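Local coordinates for protein TAF6 (Antonospora locustae, PDB 4ATG) that probably serves as a scaffold subunit of the general transcription factor TFIID, its HEAT repeat-containing C-terminal domain taking part in complex formation with TAF9, at residues R131-L136 and Y155-L160; P90-C95 and D112-I117; D105-S110 and E147-G152; K55-A60 and G98-D103; I27-L32 and I67-S72. One frame throughout, in Å; residues are numbered along the deposited sequence. Where two conformers were deposited one is given.

Contact 1: residues R131-L136 and Y155-L160; sequences RVLKTL and YCLSIL
The helical segments bearing Leu136 and Leu157 run roughly antiparallel: their axes approach to 10.3 Å, their directions differ by 142°, and the CA atoms of these two leucines lie 6.8 Å apart. Leu136 has the largest share of the contact, touching Cys156, Leu157 and Leu160. Its CB sits against the branch point of Leu157, 3.7 Å from CG, while its CD1 lies 3.7 Å from Cys156 SG. The sulphur is directed there by a first torsion that puts SG anti to the backbone N (chi1 -169°). Antiparallel helix packing of this kind is the basic element of HEAT repeats, and here it joins helix 128-140 to helix 147-160. One turn back on the first helix and one turn on along the second, Leu133 and Leu160 run past each other in opposite senses, with Leu133 CD2 3.6 Å from Leu160 CD1. The same Leu133 CD2 is 3.9 Å from Leu157 CD2, so one methyl bridges two leucines. An alanine in place of Leu157 would probably leave Leu136 CB and Leu133 CD2 facing a gap and take away the side-chain contacts to Val164, Val168 and Ile169 of helix 162-179. Cys156 also touches Ala111 and Val114 of helix 104-121.

Contact 2: residues P90-C95 and D112-I117; sequences PSLLTC and DIVKYI
Pro90 O, two residues before the Leu92 that meets Ile113, Val114 and Ile117, is gripped by two donors of Thr94. The backbone N of Thr94 lies 2.9 Å from Pro90 O, and Thr94 OG1 lies 3.0 Å from the same oxygen. They arrive from opposite faces of the carbonyl plane, the hydroxyl tilted 30° out of it, so the threonine side chain folds back on its own helix and its polar end is used there. The contact between the helices is made by other groups. Leu92 CD1 meets Ile117 CD1 tip to tip at 3.5 Å, and the same methyl is 3.7 Å from Ile113 CG2, the side chains of Leu92 and Ile113 crossing at about a right angle. Closer to the backbone, Leu92 CB rests 3.8 Å from Val114 CG2. That CG2 stands anti to its own carbonyl carbon, beside the backbone N, and Leu93 CD2 also reaches it, at 4.0 Å. The segment axes come to 9.7 Å at 146°, an antiparallel helix pair in the HEAT repeat domain near the centre of the chain. Helix 60-75 touches Leu92 through Tyr70, and helix 128-140 touches Val114 through Val132. Leu93 also borders a bound cyclohexylaminoethane sulfonate, probably from the crystallisation liquor. Nearby polar groups have partners: Ser91 OG with Tyr70 OH, Tyr116 OH with Lys75 NZ, and, between the same two helices, Leu92 O with Ser110 OG. The absence of any hydrogen bond between the two segments themselves is consistent with a fit resting on methyl packing.

Contact 3: residues D105-S110 and E147-G152; sequences DVRKMS and EDSQYG
Arg107 reaches from helix 104-121 to Asp148, Ser149 and Gly152 at the start of helix 147-160. The two segments are near-parallel, 25° apart with axes 10.2 Å from each other, as expected for helices of neighbouring layers in a HEAT repeat array. The main interaction is a guanidinium laid over backbone. Asp148 O stands 3.3 Å above the Arg107 guanidinium plane, offset toward its rim, with Ser149 N over the same face. The Arg107 chain is extended from CG to NE, which carries NE this far, and chi4 near -82° turns the guanidinium. Its hydrogen bonds go to a different set of carbonyls: NH2 to Ile101 O and Gly98 O, NH1 to Val96 O. Three such bonds would hold the plane of the group against the helix start. Among ionic interactions, Asp148 OD1 makes its salt bridge with Lys184, while its OD2 stays 4.7 Å from Arg107 NH2; any attraction between these two charges would act over a distance. Close packing is seen at Gly152, where the lack of a side chain lets the CA atoms of Arg107 and Gly152 come to 5.6 Å. Further out, Lys108 passes the hydroxyl end of Tyr151 near the ring plane, its CE 3.1 Å and its NZ 3.2 Å from Tyr151 OH.

Contact 4: residues K55-A60 and G98-D103; sequences KSFKEA and GKSIVD
The Phe57 ring lies obliquely to Ser100 and Ile101 of the facing loop. Its CD1 is 3.8 Å from Ile101 CG1, and on the other flank CD2 is 3.9 Å from Ser100 CB. The Phe57 CB also rests on Ser100, 3.7 Å from its CB, and the far ring atom CZ packs on Thr94 of helix 85-97. An alanine here keeps CB on Ser100, but loss of the ring would probably open a gap beside Ile101 and Thr94. The polar link is from Lys58, whose NZ donates to Ser100 O over 2.8 Å. The C=O...N angle is 137°, and the amine is tilted 19° from the carbonyl plane. A bend at chi2 (-66°) turns CD toward this oxygen, and NZ also passes Val102 CG1 at 3.6 Å. A water bridges the loops, accepting from Val102 N at 2.9 Å and donating to Phe57 O. Each loop ends in an N-cap residue, Glu59 after a type I turn from Ser56 and Asp103 with its OD1 capping Asp105 N; the touch there is Ala60 CB on Asp103 OD2, at 3.4 Å. Short inter-helix loops of adjacent layers stacked in this way form one edge of a HEAT-type helical array.

Contact 5: residues I27-L32 and I67-S72; sequences IAIECL and IALYFS
Helices of successive layers packed side by side and nearly parallel, a feature of HEAT repeat arrays, meet here through Ile29 and Leu32 of helix 25-34 and Leu69 and Ser72 of helix 60-75. The segment axes approach to 8.3 Å at 22°, closely enough for a side-chain hydroxyl to reach backbone: Ser72 OG donates to Ile29 O over 2.6 Å. The C=O...O angle is 126°, with the hydroxyl above the carbonyl plane, 37° out of it. The serine first torsion, with OG anti to the carbonyl carbon, points the oxygen across the gap. Ile29 CG2 lies close beside the hydroxyl, 3.3 Å from Ser72 OG. Apolar pairs follow, beginning with Ile29 CD1, 3.7 Å from Ala68 CB. Leu69 CD2 wedges between the turns of the other helix, 3.8 Å from Ile29 CA and 3.8 Å from Leu32 CD1. Ile20 of helix 7-20 and Ile49 of helix 42-55 also touch Leu69. Leu32 CB meets Ser72 CB at 3.9 Å, and Leu32 O is hydrogen-bonded by Asn76 ND2. With Ser72 buried, the one hydrogen bond between the segments gives its hydroxyl an acceptor and is likely to favour this register.

How the contacts relate
Along the chain the contacts open in the order 5, 4, 2, 3, 1, all within the HEAT repeat domain. Contact 2 lies about 2 Å from the chain's centre, and contacts 1 and 5, about 24 Å apart between centres, lie on opposite sides of it. Helix 104-121 serves contacts 2 and 3, and helix 147-160 serves contacts 1 and 3. Contact 4 sits in the loops about 10 Å from contact 3, centre to centre, joined to it by Arg107. Contacts 1 and 2 join antiparallel helices, whereas 3 and 5 join near-parallel ones; together they build a continuous all-helical stack, consistent with a scaffold for TFIID assembly.

Contact 1: residues R131-L136 and Y155-L160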
# COMPACT_ATOMS: atom_id res chain seq x y z
N ARG A 131 4.63 12.30 -5.81
CA ARG A 131 4.21 11.11 -6.55
C ARG A 131 2.97 10.46 -5.93
O ARG A 131 2.01 10.14 -6.65
CB ARG A 131 5.37 10.10 -6.68
CG ARG A 131 6.38 10.52 -7.75
CD ARG A 131 7.62 9.63 -7.77
NE ARG A 131 8.62 10.16 -8.69
CZ ARG A 131 9.87 9.71 -8.79
NH1 ARG A 131 10.29 8.71 -8.02
NH2 ARG A 131 10.72 10.26 -9.65
N VAL A 132 2.97 10.29 -4.59
CA VAL A 132 1.84 9.73 -3.84
C VAL A 132 0.61 10.64 -4.02
O VAL A 132 -0.45 10.15 -4.39
CB VAL A 132 2.19 9.48 -2.34
CG1 VAL A 132 0.94 9.19 -1.49
CG2 VAL A 132 3.21 8.34 -2.19
N LEU A 133 0.75 11.96 -3.78
CA LEU A 133 -0.40 12.86 -3.90
C LEU A 133 -0.97 12.90 -5.32
O LEU A 133 -2.20 12.97 -5.49
CB LEU A 133 -0.10 14.28 -3.41
CG LEU A 133 0.37 14.44 -1.96
CD1 LEU A 133 0.71 15.89 -1.67
CD2 LEU A 133 -0.69 13.95 -0.97
N LYS A 134 -0.08 12.86 -6.34
CA LYS A 134 -0.48 12.91 -7.75
C LYS A 134 -1.31 11.70 -8.14
O LYS A 134 -2.37 11.87 -8.76
CB LYS A 134 0.74 13.08 -8.68
CG LYS A 134 0.36 13.32 -10.14
CD LYS A 134 1.58 13.41 -11.06
CE LYS A 134 1.16 13.91 -12.43
NZ LYS A 134 2.32 14.32 -13.26
N THR A 135 -0.87 10.50 -7.74
CA THR A 135 -1.57 9.25 -8.00
C THR A 135 -2.97 9.28 -7.35
O THR A 135 -3.96 9.04 -8.03
CB THR A 135 -0.74 8.06 -7.51
OG1 THR A 135 0.48 8.04 -8.25
CG2 THR A 135 -1.46 6.72 -7.65
N LEU A 136 -3.03 9.59 -6.06
CA LEU A 136 -4.29 9.60 -5.31
C LEU A 136 -5.30 10.62 -5.81
O LEU A 136 -6.48 10.27 -6.01
CB LEU A 136 -4.01 9.79 -3.82
CG LEU A 136 -3.19 8.70 -3.14
CD1 LEU A 136 -2.78 9.15 -1.75
CD2 LEU A 136 -3.96 7.38 -3.08
N TYR A 155 -9.81 8.12 0.91
CA TYR A 155 -9.50 7.66 2.27
C TYR A 155 -8.02 7.85 2.55
O TYR A 155 -7.67 8.39 3.59
CB TYR A 155 -9.87 6.19 2.48
CG TYR A 155 -9.59 5.74 3.89
CD1 TYR A 155 -10.47 6.04 4.93
CD2 TYR A 155 -8.40 5.09 4.21
CE1 TYR A 155 -10.19 5.69 6.24
CE2 TYR A 155 -8.10 4.74 5.53
CZ TYR A 155 -9.00 5.04 6.54
OH TYR A 155 -8.75 4.69 7.84
N CYS A 156 -7.15 7.43 1.61
CA CYS A 156 -5.70 7.57 1.78
C CYS A 156 -5.29 9.03 1.92
O CYS A 156 -4.60 9.36 2.88
CB CYS A 156 -4.93 6.88 0.67
SG CYS A 156 -3.16 6.73 0.99
N LEU A 157 -5.79 9.92 1.02
CA LEU A 157 -5.52 11.35 1.12
C LEU A 157 -5.93 11.91 2.47
O LEU A 157 -5.18 12.68 3.09
CB LEU A 157 -6.29 12.12 0.03
CG LEU A 157 -5.71 12.05 -1.40
CD1 LEU A 157 -6.68 12.64 -2.41
CD2 LEU A 157 -4.37 12.81 -1.49
N SER A 158 -7.13 11.50 2.95
CA SER A 158 -7.72 11.99 4.19
C SER A 158 -6.88 11.73 5.45
O SER A 158 -6.99 12.48 6.43
CB SER A 158 -9.12 11.42 4.36
OG SER A 158 -9.13 10.14 4.98
N ILE A 159 -6.07 10.66 5.44
CA ILE A 159 -5.28 10.32 6.64
C ILE A 159 -3.82 10.83 6.58
O ILE A 159 -3.11 10.73 7.59
CB ILE A 159 -5.35 8.80 6.94
CG1 ILE A 159 -4.61 7.98 5.86
CG2 ILE A 159 -6.83 8.33 7.16
CD1 ILE A 159 -4.28 6.50 6.23
N LEU A 160 -3.34 11.33 5.42
CA LEU A 160 -1.92 11.76 5.31
C LEU A 160 -1.52 12.88 6.27
O LEU A 160 -0.57 12.71 7.05
CB LEU A 160 -1.54 12.09 3.87
CG LEU A 160 -1.64 10.94 2.88
CD1 LEU A 160 -1.39 11.40 1.44
CD2 LEU A 160 -0.74 9.75 3.30

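Contact 2: residues P90-C95 and D112-I117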
# COMPACT_ATOMS: atom_id res chain seq x y z
N PRO A 90 4.14 1.86 -5.09
CA PRO A 90 3.13 1.62 -6.13
C PRO A 90 2.35 0.32 -5.92
O PRO A 90 1.17 0.29 -6.22
CB PRO A 90 3.91 1.67 -7.44
CG PRO A 90 5.30 1.41 -7.08
CD PRO A 90 5.50 1.92 -5.68
N SER A 91 2.96 -0.70 -5.29
CA SER A 91 2.29 -1.97 -5.00
C SER A 91 1.22 -1.75 -3.90
O SER A 91 0.09 -2.21 -4.03
CB SER A 91 3.29 -3.02 -4.55
OG SER A 91 2.64 -4.26 -4.39
N LEU A 92 1.57 -1.00 -2.85
CA LEU A 92 0.59 -0.62 -1.84
C LEU A 92 -0.50 0.24 -2.45
O LEU A 92 -1.67 0.04 -2.13
CB LEU A 92 1.26 0.15 -0.73
CG LEU A 92 2.11 -0.64 0.26
CD1 LEU A 92 2.92 0.36 1.13
CD2 LEU A 92 1.22 -1.55 1.12
N LEU A 93 -0.15 1.18 -3.33
CA LEU A 93 -1.16 2.03 -3.97
C LEU A 93 -2.12 1.24 -4.85
O LEU A 93 -3.30 1.60 -4.91
CB LEU A 93 -0.52 3.19 -4.74
CG LEU A 93 0.13 4.27 -3.87
CD1 LEU A 93 0.95 5.19 -4.71
CD2 LEU A 93 -0.92 5.09 -3.10
N THR A 94 -1.65 0.13 -5.47
CA THR A 94 -2.52 -0.76 -6.26
C THR A 94 -3.61 -1.35 -5.33
O THR A 94 -4.76 -1.49 -5.73
CB THR A 94 -1.69 -1.86 -6.91
OG1 THR A 94 -0.81 -1.25 -7.86
CG2 THR A 94 -2.54 -2.92 -7.61
N CYS A 95 -3.25 -1.67 -4.08
CA CYS A 95 -4.23 -2.19 -3.10
C CYS A 95 -5.20 -1.13 -2.65
O CYS A 95 -6.32 -1.47 -2.25
CB CYS A 95 -3.53 -2.84 -1.91
SG CYS A 95 -2.58 -4.31 -2.35
N ASP A 112 -3.07 2.82 5.22
CA ASP A 112 -2.39 3.03 6.50
C ASP A 112 -0.88 2.87 6.35
O ASP A 112 -0.11 3.60 6.99
CB ASP A 112 -2.92 2.05 7.54
CG ASP A 112 -4.37 2.29 7.92
OD1 ASP A 112 -4.86 3.44 7.72
OD2 ASP A 112 -5.02 1.35 8.42
N ILE A 113 -0.45 1.91 5.52
CA ILE A 113 0.99 1.69 5.29
C ILE A 113 1.55 2.77 4.42
O ILE A 113 2.66 3.26 4.68
CB ILE A 113 1.32 0.24 4.80
CG1 ILE A 113 0.63 -0.82 5.73
CG2 ILE A 113 2.88 0.01 4.77
CD1 ILE A 113 0.94 -0.71 7.24
N VAL A 114 0.79 3.20 3.40
CA VAL A 114 1.21 4.35 2.58
C VAL A 114 1.43 5.56 3.48
O VAL A 114 2.39 6.32 3.28
CB VAL A 114 0.21 4.68 1.45
CG1 VAL A 114 0.53 6.02 0.76
CG2 VAL A 114 0.14 3.55 0.43
N LYS A 115 0.53 5.77 4.46
CA LYS A 115 0.65 6.90 5.40
C LYS A 115 1.93 6.78 6.23
O LYS A 115 2.64 7.76 6.41
CB LYS A 115 -0.57 7.01 6.32
CG LYS A 115 -0.34 8.03 7.47
CD LYS A 115 -1.54 8.17 8.39
CE LYS A 115 -1.24 9.09 9.57
NZ LYS A 115 -0.62 10.38 9.11
N TYR A 116 2.23 5.60 6.71
CA TYR A 116 3.45 5.38 7.51
C TYR A 116 4.68 5.76 6.68
O TYR A 116 5.60 6.40 7.21
CB TYR A 116 3.55 3.90 7.92
CG TYR A 116 4.75 3.65 8.81
CD1 TYR A 116 4.67 3.82 10.18
CD2 TYR A 116 5.99 3.31 8.26
CE1 TYR A 116 5.78 3.62 11.00
CE2 TYR A 116 7.10 3.08 9.07
CZ TYR A 116 6.99 3.26 10.44
OH TYR A 116 8.05 3.03 11.28
N ILE A 117 4.71 5.36 5.42
CA ILE A 117 5.85 5.67 4.53
C ILE A 117 5.91 7.17 4.30
O ILE A 117 6.97 7.77 4.42
CB ILE A 117 5.72 4.88 3.20
CG1 ILE A 117 5.88 3.36 3.46
CG2 ILE A 117 6.76 5.39 2.14
CD1 ILE A 117 5.52 2.46 2.21

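Contact 3: residues D105-S110 and E147-G152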
# COMPACT_ATOMS: atom_id res chain seq x y z
N ASP A 105 -11.68 -2.93 3.63
CA ASP A 105 -10.66 -3.11 4.68
C ASP A 105 -9.26 -3.28 4.08
O ASP A 105 -8.28 -2.86 4.69
CB ASP A 105 -11.00 -4.33 5.55
CG ASP A 105 -12.15 -4.09 6.52
OD1 ASP A 105 -12.51 -2.91 6.73
OD2 ASP A 105 -12.65 -5.08 7.09
N VAL A 106 -9.17 -3.88 2.89
CA VAL A 106 -7.87 -4.04 2.20
C VAL A 106 -7.36 -2.66 1.79
O VAL A 106 -6.20 -2.33 2.01
CB VAL A 106 -7.98 -4.99 0.97
CG1 VAL A 106 -6.70 -4.94 0.11
CG2 VAL A 106 -8.28 -6.41 1.41
N ARG A 107 -8.24 -1.86 1.20
CA ARG A 107 -7.89 -0.52 0.73
C ARG A 107 -7.41 0.35 1.88
O ARG A 107 -6.40 1.03 1.75
CB ARG A 107 -9.09 0.14 0.06
CG ARG A 107 -9.60 -0.62 -1.16
CD ARG A 107 -10.80 0.09 -1.77
NE ARG A 107 -11.37 -0.69 -2.87
CZ ARG A 107 -10.91 -0.70 -4.12
NH1 ARG A 107 -9.86 0.04 -4.45
NH2 ARG A 107 -11.48 -1.46 -5.03
N LYS A 108 -8.14 0.32 2.99
CA LYS A 108 -7.79 1.12 4.17
C LYS A 108 -6.50 0.63 4.80
O LYS A 108 -5.69 1.47 5.22
CB LYS A 108 -8.92 1.07 5.19
CG LYS A 108 -10.17 1.81 4.74
CD LYS A 108 -11.27 1.62 5.76
CE LYS A 108 -12.44 2.48 5.45
NZ LYS A 108 -13.65 2.03 6.19
N MET A 109 -6.31 -0.71 4.90
CA MET A 109 -5.10 -1.29 5.51
C MET A 109 -3.87 -0.86 4.72
O MET A 109 -2.88 -0.45 5.31
CB MET A 109 -5.19 -2.82 5.54
CG MET A 109 -3.99 -3.45 6.18
SD MET A 109 -4.00 -5.23 5.94
CE MET A 109 -2.57 -5.69 6.84
N SER A 110 -3.94 -0.97 3.38
CA SER A 110 -2.82 -0.56 2.52
C SER A 110 -2.59 0.94 2.65
O SER A 110 -1.45 1.37 2.71
CB SER A 110 -3.08 -0.91 1.06
OG SER A 110 -1.95 -0.52 0.30
N GLU A 147 -16.44 3.73 -8.00
CA GLU A 147 -16.75 4.29 -6.68
C GLU A 147 -15.75 3.79 -5.62
O GLU A 147 -15.28 4.59 -4.81
CB GLU A 147 -18.17 3.88 -6.28
CG GLU A 147 -18.62 4.43 -4.94
CD GLU A 147 -20.09 4.21 -4.66
OE1 GLU A 147 -20.52 3.03 -4.64
OE2 GLU A 147 -20.80 5.21 -4.44
N ASP A 148 -15.44 2.48 -5.62
CA ASP A 148 -14.53 1.88 -4.65
C ASP A 148 -13.09 2.37 -4.82
O ASP A 148 -12.41 2.60 -3.81
CB ASP A 148 -14.62 0.34 -4.70
CG ASP A 148 -15.90 -0.25 -4.13
OD1 ASP A 148 -16.71 0.52 -3.55
OD2 ASP A 148 -16.07 -1.49 -4.21
N SER A 149 -12.65 2.59 -6.09
CA SER A 149 -11.30 3.10 -6.37
C SER A 149 -11.16 4.54 -5.86
O SER A 149 -10.18 4.86 -5.19
CB SER A 149 -11.00 3.05 -7.86
OG SER A 149 -10.73 1.72 -8.26
N GLN A 150 -12.15 5.40 -6.17
CA GLN A 150 -12.16 6.80 -5.74
C GLN A 150 -12.22 6.90 -4.22
O GLN A 150 -11.60 7.80 -3.65
CB GLN A 150 -13.36 7.53 -6.36
CG GLN A 150 -13.27 7.70 -7.89
CD GLN A 150 -14.56 8.24 -8.44
OE1 GLN A 150 -15.58 8.31 -7.76
NE2 GLN A 150 -14.54 8.63 -9.71
N TYR A 151 -12.97 5.99 -3.58
CA TYR A 151 -13.11 5.93 -2.12
C TYR A 151 -11.76 5.59 -1.48
O TYR A 151 -11.38 6.21 -0.49
CB TYR A 151 -14.16 4.88 -1.71
CG TYR A 151 -14.27 4.68 -0.22
CD1 TYR A 151 -15.01 5.55 0.57
CD2 TYR A 151 -13.63 3.60 0.40
CE1 TYR A 151 -15.10 5.36 1.95
CE2 TYR A 151 -13.70 3.43 1.78
CZ TYR A 151 -14.45 4.30 2.55
OH TYR A 151 -14.56 4.12 3.90
N GLY A 152 -11.07 4.59 -2.02
CA GLY A 152 -9.75 4.21 -1.50
C GLY A 152 -8.80 5.40 -1.61
O GLY A 152 -8.14 5.76 -0.63

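Contact 4: residues K55-A60 and G98-D103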
# COMPACT_ATOMS: atom_id res chain seq x y z
N LYS A 55 -2.18 -11.01 -8.71
CA LYS A 55 -2.87 -12.28 -8.94
C LYS A 55 -3.95 -12.56 -7.89
O LYS A 55 -4.72 -13.51 -8.07
CB LYS A 55 -1.84 -13.43 -8.90
CG LYS A 55 -1.03 -13.57 -10.17
CD LYS A 55 0.17 -14.47 -9.96
CE LYS A 55 1.00 -14.61 -11.22
NZ LYS A 55 2.33 -15.21 -10.93
N SER A 56 -3.99 -11.76 -6.80
CA SER A 56 -4.85 -12.01 -5.64
C SER A 56 -5.92 -10.96 -5.32
O SER A 56 -6.37 -10.88 -4.17
CB SER A 56 -3.99 -12.24 -4.40
OG SER A 56 -2.94 -13.14 -4.67
N PHE A 57 -6.36 -10.19 -6.32
CA PHE A 57 -7.36 -9.15 -6.10
C PHE A 57 -8.65 -9.61 -5.43
O PHE A 57 -9.26 -8.82 -4.70
CB PHE A 57 -7.66 -8.36 -7.38
CG PHE A 57 -6.50 -7.51 -7.86
CD1 PHE A 57 -5.71 -6.80 -6.96
CD2 PHE A 57 -6.24 -7.38 -9.22
CE1 PHE A 57 -4.67 -5.99 -7.41
CE2 PHE A 57 -5.18 -6.58 -9.67
CZ PHE A 57 -4.42 -5.88 -8.76
N LYS A 58 -9.02 -10.89 -5.63
CA LYS A 58 -10.24 -11.48 -5.08
C LYS A 58 -9.98 -12.32 -3.82
O LYS A 58 -10.90 -12.99 -3.33
CB LYS A 58 -10.99 -12.30 -6.15
CG LYS A 58 -11.35 -11.52 -7.43
CD LYS A 58 -12.36 -10.40 -7.19
CE LYS A 58 -12.63 -9.63 -8.46
NZ LYS A 58 -13.57 -8.51 -8.22
N GLU A 59 -8.74 -12.29 -3.30
CA GLU A 59 -8.37 -13.02 -2.09
C GLU A 59 -7.96 -11.99 -1.04
O GLU A 59 -6.78 -11.68 -0.92
CB GLU A 59 -7.24 -14.04 -2.35
CG GLU A 59 -7.70 -15.18 -3.24
CD GLU A 59 -6.62 -16.19 -3.57
OE1 GLU A 59 -6.40 -17.11 -2.75
OE2 GLU A 59 -6.00 -16.05 -4.64
N ALA A 60 -8.96 -11.42 -0.34
CA ALA A 60 -8.78 -10.36 0.67
C ALA A 60 -7.77 -10.74 1.73
O ALA A 60 -6.91 -9.92 2.06
CB ALA A 60 -10.12 -10.01 1.31
N GLY A 98 -6.89 -0.17 -6.68
CA GLY A 98 -7.20 -1.28 -7.58
C GLY A 98 -8.69 -1.47 -7.86
O GLY A 98 -9.49 -1.46 -6.92
N LYS A 99 -9.06 -1.58 -9.15
CA LYS A 99 -10.47 -1.70 -9.54
C LYS A 99 -11.09 -3.05 -9.20
O LYS A 99 -12.30 -3.12 -9.05
CB LYS A 99 -10.68 -1.36 -11.04
CG LYS A 99 -10.02 -2.31 -12.04
CD LYS A 99 -10.22 -1.84 -13.47
CE LYS A 99 -9.55 -2.74 -14.47
NZ LYS A 99 -9.85 -2.33 -15.87
N SER A 100 -10.27 -4.11 -9.09
CA SER A 100 -10.79 -5.46 -8.86
C SER A 100 -10.95 -5.85 -7.38
O SER A 100 -11.53 -6.89 -7.09
CB SER A 100 -9.97 -6.49 -9.63
OG SER A 100 -9.79 -6.09 -10.98
N ILE A 101 -10.44 -5.02 -6.46
CA ILE A 101 -10.54 -5.28 -5.02
C ILE A 101 -11.97 -5.02 -4.52
O ILE A 101 -12.52 -3.96 -4.78
CB ILE A 101 -9.46 -4.49 -4.24
CG1 ILE A 101 -8.05 -5.05 -4.56
CG2 ILE A 101 -9.73 -4.49 -2.71
CD1 ILE A 101 -6.97 -4.11 -4.37
N VAL A 102 -12.56 -6.00 -3.84
CA VAL A 102 -13.93 -5.89 -3.35
C VAL A 102 -14.04 -5.53 -1.87
O VAL A 102 -15.10 -5.07 -1.44
CB VAL A 102 -14.85 -7.08 -3.76
CG1 VAL A 102 -15.07 -7.12 -5.27
CG2 VAL A 102 -14.33 -8.42 -3.25
N ASP A 103 -12.94 -5.69 -1.10
CA ASP A 103 -12.94 -5.43 0.33
C ASP A 103 -12.40 -4.04 0.68
O ASP A 103 -11.23 -3.76 0.41
CB ASP A 103 -12.12 -6.53 1.04
CG ASP A 103 -12.41 -6.72 2.51
OD1 ASP A 103 -12.92 -5.78 3.15
OD2 ASP A 103 -12.10 -7.81 3.04
O HOH W 1 -11.03 -8.34 -2.94

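Contact 5: residues I27-L32 and I67-S72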
# COMPACT_ATOMS: atom_id res chain seq x y z
N ILE A 27 3.50 -16.37 11.32
CA ILE A 27 4.92 -16.66 11.59
C ILE A 27 5.77 -16.00 10.51
O ILE A 27 6.76 -15.34 10.83
CB ILE A 27 5.18 -18.20 11.65
CG1 ILE A 27 4.34 -18.84 12.78
CG2 ILE A 27 6.68 -18.48 11.89
CD1 ILE A 27 4.24 -20.38 12.71
N ALA A 28 5.36 -16.12 9.22
CA ALA A 28 6.09 -15.47 8.11
C ALA A 28 6.15 -13.94 8.30
O ALA A 28 7.20 -13.33 8.09
CB ALA A 28 5.41 -15.81 6.78
N ILE A 29 5.03 -13.33 8.72
CA ILE A 29 4.97 -11.87 8.97
C ILE A 29 5.96 -11.53 10.09
O ILE A 29 6.74 -10.58 9.95
CB ILE A 29 3.51 -11.43 9.30
CG1 ILE A 29 2.60 -11.57 8.05
CG2 ILE A 29 3.45 -10.00 9.85
CD1 ILE A 29 1.08 -11.53 8.36
N GLU A 30 5.96 -12.32 11.18
CA GLU A 30 6.91 -12.09 12.28
C GLU A 30 8.36 -12.25 11.79
O GLU A 30 9.21 -11.42 12.14
CB GLU A 30 6.66 -13.04 13.47
CG GLU A 30 7.62 -12.83 14.65
CD GLU A 30 7.43 -11.60 15.53
OE1 GLU A 30 6.64 -10.70 15.16
OE2 GLU A 30 8.10 -11.53 16.59
N CYS A 31 8.66 -13.34 11.02
CA CYS A 31 10.02 -13.57 10.51
C CYS A 31 10.55 -12.39 9.74
O CYS A 31 11.72 -12.06 9.89
CB CYS A 31 10.09 -14.83 9.65
SG CYS A 31 9.90 -16.37 10.59
N LEU A 32 9.73 -11.80 8.85
CA LEU A 32 10.21 -10.69 8.01
C LEU A 32 10.41 -9.39 8.78
O LEU A 32 11.13 -8.52 8.31
CB LEU A 32 9.35 -10.49 6.75
CG LEU A 32 9.37 -11.64 5.71
CD1 LEU A 32 8.96 -11.14 4.35
CD2 LEU A 32 10.71 -12.35 5.65
N ILE A 67 0.31 -6.98 2.44
CA ILE A 67 0.47 -5.63 3.01
C ILE A 67 1.25 -5.73 4.32
O ILE A 67 2.15 -4.92 4.57
CB ILE A 67 -0.94 -4.99 3.19
CG1 ILE A 67 -1.58 -4.72 1.80
CG2 ILE A 67 -0.86 -3.68 4.02
CD1 ILE A 67 -3.20 -4.59 1.85
N ALA A 68 0.92 -6.72 5.16
CA ALA A 68 1.58 -6.94 6.46
C ALA A 68 3.03 -7.33 6.26
O ALA A 68 3.86 -6.89 7.05
CB ALA A 68 0.85 -8.01 7.27
N LEU A 69 3.36 -8.13 5.20
CA LEU A 69 4.75 -8.50 4.92
C LEU A 69 5.55 -7.26 4.51
O LEU A 69 6.71 -7.11 4.91
CB LEU A 69 4.83 -9.57 3.83
CG LEU A 69 4.32 -10.98 4.25
CD1 LEU A 69 4.24 -11.89 3.02
CD2 LEU A 69 5.26 -11.61 5.24
N TYR A 70 4.95 -6.38 3.71
CA TYR A 70 5.67 -5.13 3.36
C TYR A 70 5.99 -4.34 4.63
O TYR A 70 7.11 -3.84 4.79
CB TYR A 70 4.83 -4.24 2.46
CG TYR A 70 4.78 -4.63 1.00
CD1 TYR A 70 5.86 -5.27 0.38
CD2 TYR A 70 3.68 -4.30 0.21
CE1 TYR A 70 5.84 -5.57 -0.98
CE2 TYR A 70 3.65 -4.58 -1.15
CZ TYR A 70 4.72 -5.24 -1.74
OH TYR A 70 4.66 -5.54 -3.07
N PHE A 71 5.01 -4.20 5.53
CA PHE A 71 5.20 -3.44 6.76
C PHE A 71 6.26 -4.09 7.63
O PHE A 71 7.03 -3.38 8.29
CB PHE A 71 3.85 -3.30 7.52
CG PHE A 71 3.89 -2.30 8.66
CD1 PHE A 71 4.43 -1.02 8.47
CD2 PHE A 71 3.43 -2.64 9.93
CE1 PHE A 71 4.48 -0.10 9.53
CE2 PHE A 71 3.48 -1.71 10.98
CZ PHE A 71 4.01 -0.45 10.77
N SER A 72 6.32 -5.43 7.66
CA SER A 72 7.34 -6.12 8.45
C SER A 72 8.73 -5.75 7.93
O SER A 72 9.61 -5.45 8.71
CB SER A 72 7.18 -7.64 8.37
OG SER A 72 6.11 -8.13 9.17